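Local atomic coordinates of protease Do-like 8, chloroplastic (Arabidopsis thaliana, PDB entry 4IC6), a protein that is probably a serine endopeptidase of the Deg/HtrA type, associated with chloroplast thylakoids and pairing a trypsin-like protease domain with a PDZ domain. Residues V312-K317 against M326-E331; I342-G345 against E350-I353. The protein carries 1 engineered substitution. All coordinates share one frame; numbering follows the deposited sequence.

Contact 1 (V312-K317 against M326-E331)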
ATOM      1  N   VAL A 312      41.968  -4.111   9.405  1.00 51.48           N
ATOM      2  CA  VAL A 312      42.023  -4.530  10.809  1.00 51.43           C
ATOM      3  C   VAL A 312      42.812  -3.544  11.666  1.00 55.93           C
ATOM      4  O   VAL A 312      42.657  -3.497  12.891  1.00 56.85           O
ATOM      5  CB  VAL A 312      42.583  -5.968  10.965  1.00 59.86           C
ATOM      6  CG1 VAL A 312      41.675  -6.976  10.250  1.00 57.84           C
ATOM      7  CG2 VAL A 312      44.007  -6.063  10.436  1.00 62.38           C
ATOM      8  N   ALA A 313      43.625  -2.722  11.009  1.00 54.60           N
ATOM      9  CA  ALA A 313      44.431  -1.737  11.712  1.00 52.90           C
ATOM     10  C   ALA A 313      44.763  -0.527  10.827  1.00 49.89           C
ATOM     11  O   ALA A 313      45.083  -0.678   9.653  1.00 50.12           O
ATOM     12  CB  ALA A 313      45.719  -2.388  12.213  1.00 52.09           C
ATOM     13  N   VAL A 314      44.699   0.664  11.409  1.00 50.63           N
ATOM     14  CA  VAL A 314      45.235   1.852  10.749  1.00 55.34           C
ATOM     15  C   VAL A 314      46.568   2.225  11.390  1.00 61.56           C
ATOM     16  O   VAL A 314      46.609   2.692  12.533  1.00 62.63           O
ATOM     17  CB  VAL A 314      44.266   3.043  10.826  1.00 52.68           C
ATOM     18  CG1 VAL A 314      44.922   4.308  10.249  1.00 49.85           C
ATOM     19  CG2 VAL A 314      42.979   2.721  10.095  1.00 51.41           C
ATOM     20  N   ASP A 315      47.652   2.043  10.643  1.00 64.89           N
ATOM     21  CA  ASP A 315      48.977   2.191  11.220  1.00 71.96           C
ATOM     22  C   ASP A 315      49.124   1.074  12.253  1.00 81.60           C
ATOM     23  O   ASP A 315      49.245  -0.102  11.899  1.00 79.66           O
ATOM     24  CB  ASP A 315      49.134   3.569  11.882  1.00 65.66           C
ATOM     25  CG  ASP A 315      49.223   4.706  10.871  1.00 61.17           C
ATOM     26  OD1 ASP A 315      49.641   4.439   9.728  1.00 57.63           O
ATOM     27  OD2 ASP A 315      48.877   5.865  11.215  1.00 59.35           O
ATOM     28  N   ASP A 316      49.079   1.448  13.528  1.00 87.39           N
ATOM     29  CA  ASP A 316      49.193   0.481  14.611  1.00 90.28           C
ATOM     30  C   ASP A 316      47.826   0.114  15.193  1.00 89.31           C
ATOM     31  O   ASP A 316      47.537  -1.059  15.426  1.00 91.41           O
ATOM     32  CB  ASP A 316      50.121   1.012  15.705  1.00 91.85           C
ATOM     33  N   LYS A 317      46.993   1.129  15.407  1.00 87.61           N
ATOM     34  CA  LYS A 317      45.739   1.000  16.156  1.00 82.81           C
ATOM     35  C   LYS A 317      44.684   0.102  15.514  1.00 83.43           C
ATOM     36  O   LYS A 317      44.258   0.342  14.383  1.00 84.70           O
ATOM     37  CB  LYS A 317      45.155   2.391  16.441  1.00 79.60           C
ATOM     38  CG  LYS A 317      45.107   3.308  15.227  1.00 79.25           C
ATOM     39  CD  LYS A 317      44.888   4.770  15.614  1.00 76.52           C
ATOM     40  CE  LYS A 317      46.203   5.535  15.686  1.00 76.55           C
ATOM     41  NZ  LYS A 317      45.979   6.998  15.881  1.00 76.51           N
ATOM     42  N   MET A 326      35.967   4.650  10.771  1.00 42.73           N
ATOM     43  CA  MET A 326      35.570   6.036  10.535  1.00 45.55           C
ATOM     44  C   MET A 326      36.004   6.933  11.690  1.00 47.69           C
ATOM     45  O   MET A 326      36.631   7.975  11.482  1.00 45.81           O
ATOM     46  CB  MET A 326      34.059   6.136  10.335  1.00 47.06           C
ATOM     47  CG  MET A 326      33.519   5.209   9.254  1.00 49.92           C
ATOM     48  SD  MET A 326      34.422   5.419   7.706  1.00 51.14           S
ATOM     49  CE  MET A 326      33.603   6.851   7.019  1.00 51.75           C
ATOM     50  N   LYS A 327      35.668   6.526  12.907  1.00 45.66           N
ATOM     51  CA  LYS A 327      36.056   7.280  14.094  1.00 52.62           C
ATOM     52  C   LYS A 327      37.565   7.513  14.146  1.00 52.21           C
ATOM     53  O   LYS A 327      38.022   8.616  14.440  1.00 56.95           O
ATOM     54  CB  LYS A 327      35.582   6.562  15.366  1.00 55.34           C
ATOM     55  CG  LYS A 327      34.770   7.441  16.300  1.00 61.95           C
ATOM     56  CD  LYS A 327      33.687   6.641  17.012  1.00 63.46           C
ATOM     57  CE  LYS A 327      34.291   5.546  17.873  1.00 66.84           C
ATOM     58  NZ  LYS A 327      33.271   4.556  18.320  1.00 67.27           N
ATOM     59  N   ILE A 328      38.337   6.475  13.851  1.00 49.61           N
ATOM     60  CA  ILE A 328      39.790   6.585  13.892  1.00 51.12           C
ATOM     61  C   ILE A 328      40.301   7.560  12.837  1.00 54.92           C
ATOM     62  O   ILE A 328      41.166   8.400  13.110  1.00 56.13           O
ATOM     63  CB  ILE A 328      40.462   5.215  13.689  1.00 48.75           C
ATOM     64  CG1 ILE A 328      40.309   4.358  14.953  1.00 53.27           C
ATOM     65  CG2 ILE A 328      41.927   5.381  13.358  1.00 47.42           C
ATOM     66  CD1 ILE A 328      40.449   2.862  14.716  1.00 52.58           C
ATOM     67  N   LEU A 329      39.766   7.442  11.626  1.00 54.74           N
ATOM     68  CA  LEU A 329      40.202   8.289  10.520  1.00 56.33           C
ATOM     69  C   LEU A 329      39.880   9.752  10.773  1.00 57.35           C
ATOM     70  O   LEU A 329      40.660  10.635  10.405  1.00 61.35           O
ATOM     71  CB  LEU A 329      39.579   7.819   9.203  1.00 53.20           C
ATOM     72  CG  LEU A 329      40.105   6.450   8.755  1.00 47.64           C
ATOM     73  CD1 LEU A 329      39.423   5.984   7.482  1.00 45.38           C
ATOM     74  CD2 LEU A 329      41.613   6.519   8.564  1.00 48.26           C
ATOM     75  N   ASP A 330      38.738  10.008  11.407  1.00 55.82           N
ATOM     76  CA  ASP A 330      38.288  11.375  11.666  1.00 61.13           C
ATOM     77  C   ASP A 330      39.260  12.190  12.532  1.00 66.34           C
ATOM     78  O   ASP A 330      39.101  13.406  12.667  1.00 65.75           O
ATOM     79  CB  ASP A 330      36.892  11.374  12.283  1.00 59.71           C
ATOM     80  N   GLU A 331      40.261  11.527  13.111  1.00 68.96           N
ATOM     81  CA  GLU A 331      41.236  12.215  13.960  1.00 71.61           C
ATOM     82  C   GLU A 331      42.545  12.509  13.228  1.00 69.06           C
ATOM     83  O   GLU A 331      43.398  13.252  13.726  1.00 70.32           O
ATOM     84  CB  GLU A 331      41.489  11.437  15.258  1.00 76.92           C
ATOM     85  CG  GLU A 331      40.435  11.676  16.350  1.00 80.81           C
ATOM     86  CD  GLU A 331      40.729  12.906  17.204  1.00 85.92           C
ATOM     87  OE1 GLU A 331      41.747  12.898  17.932  1.00 87.21           O
ATOM     88  OE2 GLU A 331      39.943  13.881  17.153  1.00 87.10           O
TER

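Contact 2 (I342-G345 against E350-I353)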
ATOM      1  N   ILE A 342      45.698  -5.125   6.406  1.00 54.27           N
ATOM      2  CA  ILE A 342      44.501  -5.734   5.836  1.00 54.55           C
ATOM      3  C   ILE A 342      44.540  -7.267   5.761  1.00 57.30           C
ATOM      4  O   ILE A 342      45.603  -7.868   5.583  1.00 59.23           O
ATOM      5  CB  ILE A 342      44.196  -5.180   4.432  1.00 57.18           C
ATOM      6  CG1 ILE A 342      45.247  -5.648   3.430  1.00 60.78           C
ATOM      7  CG2 ILE A 342      44.093  -3.637   4.451  1.00 52.39           C
ATOM      8  CD1 ILE A 342      44.748  -5.640   1.994  1.00 63.85           C
ATOM      9  N   LYS A 343      43.363  -7.877   5.883  1.00 54.48           N
ATOM     10  CA  LYS A 343      43.187  -9.309   5.662  1.00 56.71           C
ATOM     11  C   LYS A 343      42.648  -9.521   4.252  1.00 56.72           C
ATOM     12  O   LYS A 343      41.536  -9.106   3.933  1.00 59.96           O
ATOM     13  CB  LYS A 343      42.205  -9.891   6.684  1.00 58.25           C
ATOM     14  CG  LYS A 343      42.211 -11.421   6.782  1.00 64.95           C
ATOM     15  CD  LYS A 343      42.563 -11.858   8.212  1.00 70.03           C
ATOM     16  CE  LYS A 343      42.387 -13.359   8.434  1.00 75.02           C
ATOM     17  NZ  LYS A 343      43.688 -14.111   8.440  1.00 76.45           N
ATOM     18  N   ARG A 344      43.453 -10.148   3.402  1.00 56.11           N
ATOM     19  CA  ARG A 344      43.059 -10.452   2.029  1.00 54.37           C
ATOM     20  C   ARG A 344      42.886 -11.968   1.917  1.00 55.43           C
ATOM     21  O   ARG A 344      43.818 -12.670   1.557  1.00 54.21           O
ATOM     22  CB  ARG A 344      44.151  -9.976   1.058  1.00 54.61           C
ATOM     23  CG  ARG A 344      43.895 -10.282  -0.425  1.00 58.02           C
ATOM     24  CD  ARG A 344      44.742  -9.404  -1.376  1.00 59.83           C
ATOM     25  NE  ARG A 344      44.269  -8.013  -1.445  1.00 59.86           N
ATOM     26  CZ  ARG A 344      44.539  -7.166  -2.440  1.00 59.85           C
ATOM     27  NH1 ARG A 344      45.281  -7.548  -3.472  1.00 55.13           N
ATOM     28  NH2 ARG A 344      44.061  -5.932  -2.401  1.00 60.57           N
ATOM     29  N   GLY A 345      41.695 -12.472   2.218  1.00 59.46           N
ATOM     30  CA  GLY A 345      41.502 -13.915   2.288  1.00 64.75           C
ATOM     31  C   GLY A 345      42.172 -14.467   3.534  1.00 68.70           C
ATOM     32  O   GLY A 345      41.761 -14.160   4.651  1.00 68.78           O
ATOM     33  N   GLU A 350      49.875  -5.422   4.007  1.00 76.51           N
ATOM     34  CA  GLU A 350      49.886  -3.984   4.285  1.00 78.11           C
ATOM     35  C   GLU A 350      49.851  -3.124   3.023  1.00 75.43           C
ATOM     36  O   GLU A 350      50.673  -3.295   2.121  1.00 73.76           O
ATOM     37  CB  GLU A 350      51.126  -3.605   5.093  1.00 81.79           C
ATOM     38  CG  GLU A 350      51.162  -4.162   6.492  1.00 84.58           C
ATOM     39  CD  GLU A 350      52.304  -3.581   7.293  1.00 88.14           C
ATOM     40  OE1 GLU A 350      53.267  -3.079   6.674  1.00 91.14           O
ATOM     41  OE2 GLU A 350      52.237  -3.612   8.540  1.00 88.36           O
ATOM     42  N   LEU A 351      48.908  -2.186   2.981  1.00 72.88           N
ATOM     43  CA  LEU A 351      48.831  -1.211   1.900  1.00 72.13           C
ATOM     44  C   LEU A 351      48.833   0.190   2.505  1.00 71.96           C
ATOM     45  O   LEU A 351      48.187   0.435   3.529  1.00 70.18           O
ATOM     46  CB  LEU A 351      47.573  -1.432   1.053  1.00 72.94           C
ATOM     47  CG  LEU A 351      47.468  -2.756   0.285  1.00 75.58           C
ATOM     48  CD1 LEU A 351      46.098  -2.887  -0.368  1.00 75.94           C
ATOM     49  CD2 LEU A 351      48.575  -2.880  -0.758  1.00 79.34           C
ATOM     50  N   LYS A 352      49.572   1.101   1.879  1.00 71.29           N
ATOM     51  CA  LYS A 352      49.694   2.466   2.377  1.00 67.11           C
ATOM     52  C   LYS A 352      48.874   3.415   1.510  1.00 58.49           C
ATOM     53  O   LYS A 352      48.719   3.196   0.306  1.00 56.86           O
ATOM     54  CB  LYS A 352      51.163   2.897   2.406  1.00 75.47           C
ATOM     55  CG  LYS A 352      51.946   2.457   3.641  1.00 79.80           C
ATOM     56  CD  LYS A 352      53.401   2.910   3.524  1.00 87.23           C
ATOM     57  CE  LYS A 352      54.032   3.218   4.878  1.00 90.32           C
ATOM     58  NZ  LYS A 352      55.270   4.051   4.729  1.00 92.71           N
ATOM     59  N   ILE A 353      48.348   4.471   2.121  1.00 58.25           N
ATOM     60  CA  ILE A 353      47.456   5.377   1.411  1.00 53.05           C
ATOM     61  C   ILE A 353      47.452   6.765   2.038  1.00 52.69           C
ATOM     62  O   ILE A 353      47.528   6.919   3.254  1.00 51.02           O
ATOM     63  CB  ILE A 353      46.014   4.810   1.363  1.00 47.14           C
ATOM     64  CG1 ILE A 353      45.122   5.627   0.426  1.00 49.68           C
ATOM     65  CG2 ILE A 353      45.408   4.768   2.748  1.00 46.50           C
ATOM     66  CD1 ILE A 353      43.771   4.981   0.164  1.00 44.49           C
TER

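Contact 1 (V312-K317 against M326-E331)
Val314 N donates to Lys317 O at 3.0 Å, fastening the mouth of a type II' beta turn whose first and last residues both face Ile328 of the helix. The return bond, from Lys317 N to Val314 O, is weak. Across the contact everything is aliphatic. Ile328 holds CG2 anti to its backbone N (CG1 at chi1 -74°), and this one methyl serves both turn residues: Lys317 CD lies 3.8 Å from Ile328 CG2, and Val314 CB lies 4.2 Å from the same methyl. The Lys317 chain runs alongside Ile328 in the opposite sense, and its bend at chi3 (97°) leaves the methylenes, not the ammonium, against the isoleucine. Deeper in, Val314 CG2 approaches Leu329 CD2 at 4.3 Å. Asp315 OD2 is bonded to Tyr332 OH and OD1 to Thr339 N. Val314 and Lys317 also touch Tyr332, so this tyrosine borders the contact, while the Thr339 bond ties the turn to strand 337-344. The contact sets helix 322-329 of the PDZ domain against the turn after strand 310-314. With 169 Å² buried and no polar bond crossing between them, these two segments meet through aliphatic van der Waals contact alone.

Contact 2 (I342-G345 against E350-I353)
The two segments belong to antiparallel strands 337-344 and 347-357 and are staggered along them: the closest alpha carbons, Ile342 CA and Glu350 CA, are 5.9 Å apart, and the backbone bonds of Ile342 and Leu351 go to Leu349 and Leu340. Contact between the segments is therefore made diagonally, by side chains on one face of the hairpin. Leu351 CD1 is the common point, meeting Ile342 CD1 at 3.9 Å and Arg344 NH2 at 4.2 Å. Ile342 and Leu351 cross obliquely, methyl against methyl. In Ile342, chi1 of 69° sets CG1 between the backbone N and the carbonyl carbon, and CD1 extends from there to the leucine. Arg344 begins with CG anti to its backbone N (chi1 178°), then turns at chi3, and its chain passes Leu351 at about a right angle. The guanidinium is not held by that leucine: its NH2 is hydrogen-bonded to Gly293 O, while Arg344 touches His295 and Leu351 touches Leu294 of the same loop. Ile342 in turn rests on Ile311 of strand 310-314. The arrangement is that of an antiparallel beta hairpin, formed by the last two strands in chain order of the PDZ-domain sheet, with a face that mixes aliphatic side chains with an arginine bonded to the 293-295 loop.

In the fold
Contacts 1 and 2 lie on the same side of the chain's centre, with their own centres 13 Å apart and their nearest atoms about 4 Å apart, without touching. They follow in series: contact 1 closes with helix 322-329, and contact 2 opens on strand 337-344, the next element in the chain. Strands 310-314 and 337-344 are antiparallel neighbours in one sheet, so that sheet carries both contacts, the first joining it to the helix and the second lying within its terminal hairpin. All four segments fall within the PDZ range, away from the predicted charge relay residues His83 and Asp126 and the engineered Ala204, and thus concern the architecture of the PDZ domain.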